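Local structure of aminoglycoside N(3)-acetyltransferase, AAC(3)-IVa (Escherichia coli, 6MN3) at residues A[10-15]-A[47-52]; A[31-36]-A[85-90]. The protein transfers an acetyl group from acetyl-CoA to the 3-amino group of 2-deoxystreptamine aminoglycosides, probably conferring resistance to antibiotics such as gentamicin and apramycin. All blocks are in the same frame, centred on the assembly; numbering follows the deposited sequence.

Contact 1 of 2, residues A[10-15]-A[47-52]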
ATOM      1  N   ALA A  10     -12.850   2.295 -20.428  1.00 31.86           N
ATOM      2  CA  ALA A  10     -13.976   3.095 -19.957  1.00 32.13           C
ATOM      3  C   ALA A  10     -14.846   2.323 -18.972  1.00 29.28           C
ATOM      4  O   ALA A  10     -15.431   2.922 -18.064  1.00 30.57           O
ATOM      5  CB  ALA A  10     -14.809   3.578 -21.143  1.00 22.09           C
ATOM      6  N   GLU A  11     -14.944   1.001 -19.126  1.00 30.61           N
ATOM      7  CA  GLU A  11     -15.692   0.208 -18.156  1.00 22.12           C
ATOM      8  C   GLU A  11     -15.011   0.223 -16.795  1.00 21.37           C
ATOM      9  O   GLU A  11     -15.680   0.320 -15.760  1.00 26.85           O
ATOM     10  CB  GLU A  11     -15.847  -1.227 -18.654  1.00 21.44           C
ATOM     11  CG  GLU A  11     -16.656  -1.367 -19.925  1.00 28.69           C
ATOM     12  CD  GLU A  11     -16.834  -2.813 -20.331  1.00 31.44           C
ATOM     13  OE1 GLU A  11     -15.925  -3.363 -20.984  1.00 31.96           O
ATOM     14  OE2 GLU A  11     -17.878  -3.403 -19.985  1.00 35.23           O
ATOM     15  N   LEU A  12     -13.679   0.129 -16.778  1.00 23.19           N
ATOM     16  CA  LEU A  12     -12.953   0.142 -15.513  1.00 23.68           C
ATOM     17  C   LEU A  12     -13.126   1.474 -14.791  1.00 22.36           C
ATOM     18  O   LEU A  12     -13.214   1.511 -13.559  1.00 25.04           O
ATOM     19  CB  LEU A  12     -11.473  -0.153 -15.758  1.00 25.93           C
ATOM     20  CG  LEU A  12     -11.146  -1.509 -16.387  1.00 25.45           C
ATOM     21  CD1 LEU A  12      -9.736  -1.519 -16.968  1.00 19.15           C
ATOM     22  CD2 LEU A  12     -11.318  -2.626 -15.372  1.00 22.95           C
ATOM     23  N   ILE A  13     -13.173   2.578 -15.540  1.00 24.29           N
ATOM     24  CA  ILE A  13     -13.412   3.880 -14.923  1.00 24.44           C
ATOM     25  C   ILE A  13     -14.775   3.898 -14.248  1.00 28.92           C
ATOM     26  O   ILE A  13     -14.922   4.397 -13.126  1.00 34.80           O
ATOM     27  CB  ILE A  13     -13.283   5.011 -15.965  1.00 23.47           C
ATOM     28  CG1 ILE A  13     -11.928   4.951 -16.671  1.00 19.39           C
ATOM     29  CG2 ILE A  13     -13.454   6.370 -15.308  1.00 19.91           C
ATOM     30  CD1 ILE A  13     -11.861   5.818 -17.916  1.00 24.87           C
ATOM     31  N   GLY A  14     -15.792   3.348 -14.916  1.00 26.38           N
ATOM     32  CA  GLY A  14     -17.120   3.312 -14.324  1.00 20.22           C
ATOM     33  C   GLY A  14     -17.169   2.479 -13.059  1.00 28.34           C
ATOM     34  O   GLY A  14     -17.799   2.869 -12.072  1.00 34.93           O
ATOM     35  N   GLN A  15     -16.500   1.324 -13.067  1.00 27.49           N
ATOM     36  CA  GLN A  15     -16.429   0.504 -11.863  1.00 28.51           C
ATOM     37  C   GLN A  15     -15.733   1.251 -10.734  1.00 22.11           C
ATOM     38  O   GLN A  15     -16.170   1.192  -9.579  1.00 22.91           O
ATOM     39  CB  GLN A  15     -15.703  -0.806 -12.163  1.00 27.20           C
ATOM     40  CG  GLN A  15     -16.472  -1.781 -13.040  1.00 21.01           C
ATOM     41  CD  GLN A  15     -15.662  -3.021 -13.353  1.00 25.91           C
ATOM     42  OE1 GLN A  15     -14.473  -2.934 -13.662  1.00 23.29           O
ATOM     43  NE2 GLN A  15     -16.296  -4.185 -13.264  1.00 16.41           N
ATOM     44  N   ILE A  47      -3.823   1.447 -15.327  1.00 33.08           N
ATOM     45  CA  ILE A  47      -3.282   2.706 -14.823  1.00 29.36           C
ATOM     46  C   ILE A  47      -4.012   3.888 -15.449  1.00 32.05           C
ATOM     47  O   ILE A  47      -4.386   4.842 -14.757  1.00 32.57           O
ATOM     48  CB  ILE A  47      -1.766   2.770 -15.075  1.00 26.69           C
ATOM     49  CG1 ILE A  47      -1.039   1.748 -14.200  1.00 27.86           C
ATOM     50  CG2 ILE A  47      -1.238   4.169 -14.812  1.00 26.19           C
ATOM     51  CD1 ILE A  47       0.356   1.415 -14.689  1.00 31.38           C
ATOM     52  N   GLU A  48      -4.234   3.844 -16.766  1.00 32.15           N
ATOM     53  CA  GLU A  48      -4.952   4.928 -17.431  1.00 34.03           C
ATOM     54  C   GLU A  48      -6.370   5.061 -16.894  1.00 31.69           C
ATOM     55  O   GLU A  48      -6.894   6.175 -16.774  1.00 33.25           O
ATOM     56  CB  GLU A  48      -4.974   4.700 -18.944  1.00 39.57           C
ATOM     57  CG  GLU A  48      -3.736   5.196 -19.672  1.00 51.58           C
ATOM     58  CD  GLU A  48      -3.752   4.847 -21.149  1.00 64.18           C
ATOM     59  OE1 GLU A  48      -4.794   4.353 -21.635  1.00 64.21           O
ATOM     60  OE2 GLU A  48      -2.722   5.060 -21.825  1.00 68.27           O
ATOM     61  N   ALA A  49      -7.007   3.934 -16.563  1.00 26.41           N
ATOM     62  CA  ALA A  49      -8.337   3.987 -15.969  1.00 24.15           C
ATOM     63  C   ALA A  49      -8.297   4.625 -14.588  1.00 29.60           C
ATOM     64  O   ALA A  49      -9.154   5.451 -14.252  1.00 32.80           O
ATOM     65  CB  ALA A  49      -8.937   2.584 -15.897  1.00 20.36           C
ATOM     66  N   LEU A  50      -7.304   4.255 -13.774  1.00 28.00           N
ATOM     67  CA  LEU A  50      -7.162   4.857 -12.453  1.00 27.06           C
ATOM     68  C   LEU A  50      -6.930   6.358 -12.557  1.00 31.52           C
ATOM     69  O   LEU A  50      -7.530   7.141 -11.810  1.00 35.65           O
ATOM     70  CB  LEU A  50      -6.013   4.196 -11.694  1.00 27.64           C
ATOM     71  CG  LEU A  50      -6.243   2.764 -11.212  1.00 26.01           C
ATOM     72  CD1 LEU A  50      -4.941   2.149 -10.735  1.00 32.17           C
ATOM     73  CD2 LEU A  50      -7.285   2.735 -10.109  1.00 18.56           C
ATOM     74  N   ARG A  51      -6.068   6.778 -13.483  1.00 32.22           N
ATOM     75  CA  ARG A  51      -5.778   8.198 -13.625  1.00 34.18           C
ATOM     76  C   ARG A  51      -6.976   8.957 -14.181  1.00 31.24           C
ATOM     77  O   ARG A  51      -7.219  10.106 -13.797  1.00 34.05           O
ATOM     78  CB  ARG A  51      -4.551   8.393 -14.512  1.00 37.10           C
ATOM     79  CG  ARG A  51      -3.298   7.724 -13.967  1.00 39.45           C
ATOM     80  CD  ARG A  51      -2.044   8.457 -14.398  1.00 47.30           C
ATOM     81  NE  ARG A  51      -1.951   9.783 -13.793  1.00 52.34           N
ATOM     82  CZ  ARG A  51      -1.048  10.694 -14.139  1.00 54.98           C
ATOM     83  NH1 ARG A  51      -0.163  10.421 -15.089  1.00 52.43           N
ATOM     84  NH2 ARG A  51      -1.029  11.878 -13.541  1.00 58.56           N
ATOM     85  N   ALA A  52      -7.739   8.331 -15.079  1.00 26.70           N
ATOM     86  CA  ALA A  52      -8.923   8.990 -15.620  1.00 30.75           C
ATOM     87  C   ALA A  52     -10.003   9.143 -14.557  1.00 33.35           C
ATOM     88  O   ALA A  52     -10.660  10.187 -14.480  1.00 23.99           O
ATOM     89  CB  ALA A  52      -9.452   8.213 -16.824  1.00 25.66           C
TER
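Ile13 and Ala49 mark the level at which the helical segments 10-15 and 47-52 come together: their CA atoms are 5.2 Å apart, the segment axes approach to 8.5 Å, and the crossing angle is -47°. The small side chains of Ala49 and Ala52, about one turn apart on the 47-52 side, are consistent with this close approach. Ile13 lies along both. Its CG1 is anti to the carbonyl carbon (chi1 -55°) and the chain beyond is extended (chi2 167°), which carries the ethyl arm across to the other helix. The methylene CG1 rests 3.7 Å from the backbone O of Ala49 and 3.9 Å from Ala49 CB, while the terminal methyl CD1 reaches Ala52, with CD1 to CB at 3.6 Å. Ala49 CB is directed at the first helix and meets Leu12 as well, the two CB atoms being 3.7 Å apart. Leu12 touches Ala49 with its CB; the same side chain also packs on Trp7 and Leu39. Glu11 and Gln15 make their polar bonds elsewhere: Glu11 OE1 bonds to Tyr5 OH and to Arg8 N, both in residues before helix 9-19, and Gln15 OE1 accepts from Gly214 N. Across the two segments themselves there is no hydrogen bond or salt bridge. The contact therefore depends on close fit between methyl and methylene groups, a small partly buried patch by which helix 9-19 lies against helix 42-54, with Ala52 at its exposed end.

Contact 2 of 2, residues A[31-36]-A[85-90]; sequences SSFRSV and GVVSDT
Val87 spreads its isopropyl group over both Ser31 and Phe33. Its CB sits 3.4 Å from Ser31 OG, and its CG2 methyl meets the base of Phe33, at 3.8 Å from CB and 3.9 Å from CD1; the two side chains cross at about a right angle. With CG anti to the backbone N (chi1 -177°), the Phe33 ring then leads away from helix 86-91 toward Leu39 and Pro43. Beside this apolar patch, two waters join the segments where no direct hydrogen bond does. Water 1 bonds to Ser31 OG at 2.9 Å and accepts from Ser88 N at 2.8 Å, thus serving an amide in the first turn of helix 86-91. Water 2 accepts from Ser31 N at 3.0 Å and bonds to Ser88 OG at 3.3 Å. Ser31 is thus tied to Ser88 through one water from its amide and another from its hydroxyl. Both helices start here: Gly85 is the N-cap residue of one, and Ser32 caps the other through a weak bond from Ser35 N to its OG. Ser31 ends strand 26-31, which runs between strands 59-63 and 141-145 of the mixed sheet. Its side chain touches Leu145 of the latter, Ser88 OG makes a weak bond to Pro63 O at the end of the former, and helix 42-54 closes over Val87 with Leu46 and Ile47.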
ATOM      1  N   SER A  31      -2.297  -3.402  -5.609  1.00 26.55           N
ATOM      2  CA  SER A  31      -2.951  -4.136  -6.681  1.00 32.98           C
ATOM      3  C   SER A  31      -2.278  -5.479  -6.922  1.00 33.38           C
ATOM      4  O   SER A  31      -1.094  -5.672  -6.627  1.00 34.98           O
ATOM      5  CB  SER A  31      -2.951  -3.331  -7.983  1.00 31.73           C
ATOM      6  OG  SER A  31      -1.627  -3.073  -8.415  1.00 42.36           O
ATOM      7  N   SER A  32      -3.063  -6.404  -7.467  1.00 35.37           N
ATOM      8  CA  SER A  32      -2.573  -7.663  -8.025  1.00 37.58           C
ATOM      9  C   SER A  32      -3.181  -7.772  -9.418  1.00 41.54           C
ATOM     10  O   SER A  32      -4.376  -8.051  -9.555  1.00 40.03           O
ATOM     11  CB  SER A  32      -2.955  -8.852  -7.157  1.00 38.11           C
ATOM     12  OG  SER A  32      -3.116 -10.014  -7.951  1.00 44.79           O
ATOM     13  N   PHE A  33      -2.363  -7.543 -10.450  1.00 45.12           N
ATOM     14  CA  PHE A  33      -2.891  -7.525 -11.811  1.00 41.65           C
ATOM     15  C   PHE A  33      -3.465  -8.876 -12.214  1.00 37.00           C
ATOM     16  O   PHE A  33      -4.379  -8.935 -13.044  1.00 35.65           O
ATOM     17  CB  PHE A  33      -1.806  -7.099 -12.800  1.00 43.12           C
ATOM     18  CG  PHE A  33      -2.296  -6.987 -14.216  1.00 41.37           C
ATOM     19  CD1 PHE A  33      -3.122  -5.942 -14.596  1.00 36.38           C
ATOM     20  CD2 PHE A  33      -1.945  -7.934 -15.163  1.00 40.25           C
ATOM     21  CE1 PHE A  33      -3.582  -5.839 -15.894  1.00 32.36           C
ATOM     22  CE2 PHE A  33      -2.404  -7.837 -16.465  1.00 33.54           C
ATOM     23  CZ  PHE A  33      -3.222  -6.787 -16.829  1.00 31.09           C
ATOM     24  N   ARG A  34      -2.951  -9.967 -11.638  1.00 36.53           N
ATOM     25  CA  ARG A  34      -3.503 -11.285 -11.932  1.00 44.54           C
ATOM     26  C   ARG A  34      -4.976 -11.372 -11.560  1.00 49.23           C
ATOM     27  O   ARG A  34      -5.745 -12.076 -12.224  1.00 57.62           O
ATOM     28  CB  ARG A  34      -2.710 -12.365 -11.194  1.00 52.50           C
ATOM     29  CG  ARG A  34      -1.265 -12.497 -11.644  1.00 60.74           C
ATOM     30  CD  ARG A  34      -0.597 -13.685 -10.977  1.00 71.75           C
ATOM     31  NE  ARG A  34      -0.489 -13.504  -9.531  1.00 82.71           N
ATOM     32  CZ  ARG A  34      -0.556 -14.496  -8.648  1.00 90.29           C
ATOM     33  NH1 ARG A  34      -0.735 -15.745  -9.059  1.00 92.58           N
ATOM     34  NH2 ARG A  34      -0.446 -14.239  -7.350  1.00 89.74           N
ATOM     35  N   SER A  35      -5.388 -10.664 -10.507  1.00 43.86           N
ATOM     36  CA  SER A  35      -6.789 -10.683 -10.104  1.00 38.51           C
ATOM     37  C   SER A  35      -7.657  -9.839 -11.030  1.00 38.34           C
ATOM     38  O   SER A  35      -8.815 -10.193 -11.286  1.00 24.59           O
ATOM     39  CB  SER A  35      -6.917 -10.194  -8.663  1.00 45.60           C
ATOM     40  OG  SER A  35      -8.249 -10.324  -8.198  1.00 53.01           O
ATOM     41  N   VAL A  36      -7.123  -8.731 -11.543  1.00 35.90           N
ATOM     42  CA  VAL A  36      -7.919  -7.838 -12.378  1.00 29.83           C
ATOM     43  C   VAL A  36      -8.012  -8.370 -13.802  1.00 31.82           C
ATOM     44  O   VAL A  36      -9.063  -8.272 -14.445  1.00 32.31           O
ATOM     45  CB  VAL A  36      -7.322  -6.421 -12.339  1.00 28.63           C
ATOM     46  CG1 VAL A  36      -8.184  -5.464 -13.135  1.00 31.47           C
ATOM     47  CG2 VAL A  36      -7.175  -5.950 -10.903  1.00 28.71           C
ATOM     48  N   GLY A  85       3.481  -6.595  -7.683  1.00 50.65           N
ATOM     49  CA  GLY A  85       2.707  -6.767  -8.894  1.00 45.81           C
ATOM     50  C   GLY A  85       3.295  -6.024 -10.083  1.00 52.55           C
ATOM     51  O   GLY A  85       4.213  -5.206  -9.968  1.00 60.64           O
ATOM     52  N   VAL A  86       2.730  -6.327 -11.253  1.00 49.66           N
ATOM     53  CA  VAL A  86       3.180  -5.709 -12.496  1.00 46.79           C
ATOM     54  C   VAL A  86       2.725  -4.257 -12.586  1.00 44.18           C
ATOM     55  O   VAL A  86       3.414  -3.419 -13.179  1.00 42.76           O
ATOM     56  CB  VAL A  86       2.678  -6.527 -13.699  1.00 46.19           C
ATOM     57  CG1 VAL A  86       3.361  -6.071 -14.980  1.00 49.59           C
ATOM     58  CG2 VAL A  86       2.906  -8.010 -13.457  1.00 51.23           C
ATOM     59  N   VAL A  87       1.564  -3.934 -12.012  1.00 39.28           N
ATOM     60  CA  VAL A  87       1.053  -2.567 -12.081  1.00 45.27           C
ATOM     61  C   VAL A  87       1.988  -1.610 -11.352  1.00 44.82           C
ATOM     62  O   VAL A  87       2.305  -0.525 -11.853  1.00 45.35           O
ATOM     63  CB  VAL A  87      -0.378  -2.505 -11.518  1.00 41.78           C
ATOM     64  CG1 VAL A  87      -0.886  -1.074 -11.504  1.00 37.06           C
ATOM     65  CG2 VAL A  87      -1.304  -3.405 -12.328  1.00 36.81           C
ATOM     66  N   SER A  88       2.452  -1.999 -10.161  1.00 43.66           N
ATOM     67  CA  SER A  88       3.371  -1.145  -9.415  1.00 45.07           C
ATOM     68  C   SER A  88       4.687  -0.964 -10.160  1.00 46.32           C
ATOM     69  O   SER A  88       5.234   0.144 -10.206  1.00 45.14           O
ATOM     70  CB  SER A  88       3.621  -1.730  -8.027  1.00 47.26           C
ATOM     71  OG  SER A  88       2.531  -1.467  -7.164  1.00 56.61           O
ATOM     72  N   ASP A  89       5.215  -2.042 -10.743  1.00 45.01           N
ATOM     73  CA  ASP A  89       6.466  -1.934 -11.482  1.00 50.54           C
ATOM     74  C   ASP A  89       6.285  -1.209 -12.804  1.00 50.17           C
ATOM     75  O   ASP A  89       7.273  -0.759 -13.393  1.00 52.90           O
ATOM     76  CB  ASP A  89       7.064  -3.317 -11.726  1.00 51.16           C
ATOM     77  CG  ASP A  89       8.526  -3.255 -12.112  1.00 56.42           C
ATOM     78  OD1 ASP A  89       9.304  -2.603 -11.383  1.00 58.51           O
ATOM     79  OD2 ASP A  89       8.898  -3.851 -13.145  1.00 61.96           O
ATOM     80  N   THR A  90       5.053  -1.086 -13.282  1.00 48.40           N
ATOM     81  CA  THR A  90       4.797  -0.365 -14.519  1.00 47.45           C
ATOM     82  C   THR A  90       4.532   1.111 -14.278  1.00 46.80           C
ATOM     83  O   THR A  90       4.887   1.943 -15.119  1.00 52.41           O
ATOM     84  CB  THR A  90       3.602  -0.978 -15.251  1.00 48.04           C
ATOM     85  OG1 THR A  90       3.663  -2.407 -15.148  1.00 48.89           O
ATOM     86  CG2 THR A  90       3.600  -0.569 -16.728  1.00 43.66           C
TER
HETATM   87  O   HOH W   1       0.970  -4.090  -9.027  1.00 43.49           O
HETATM   88  O   HOH W   2       0.729  -3.441  -5.247  1.00 48.03           O

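Overall arrangement
Contacts 1 and 2 have their centres about 15 Å apart and meet through helix 42-54. That helix turns Ala49 and Ala52 to helix 9-19 in contact 1, while Ile47, too far from segment 10-15 to touch it, packs on helix 86-91: its CG1 is 3.9 Å from Val87 CG1. Val87 thus touches Ile47 as well as Ser31 and Phe33 of contact 2. The segments alternate along the chain, 10-15, 31-36, 47-52 and 85-90, so the two pairings cross along the chain. Contact 1 is the more peripheral, about 19 Å from the chain centre against about 12 Å for contact 2. Both lie away from the zinc ion bound by Cys191, His243, Cys249 and Cys252.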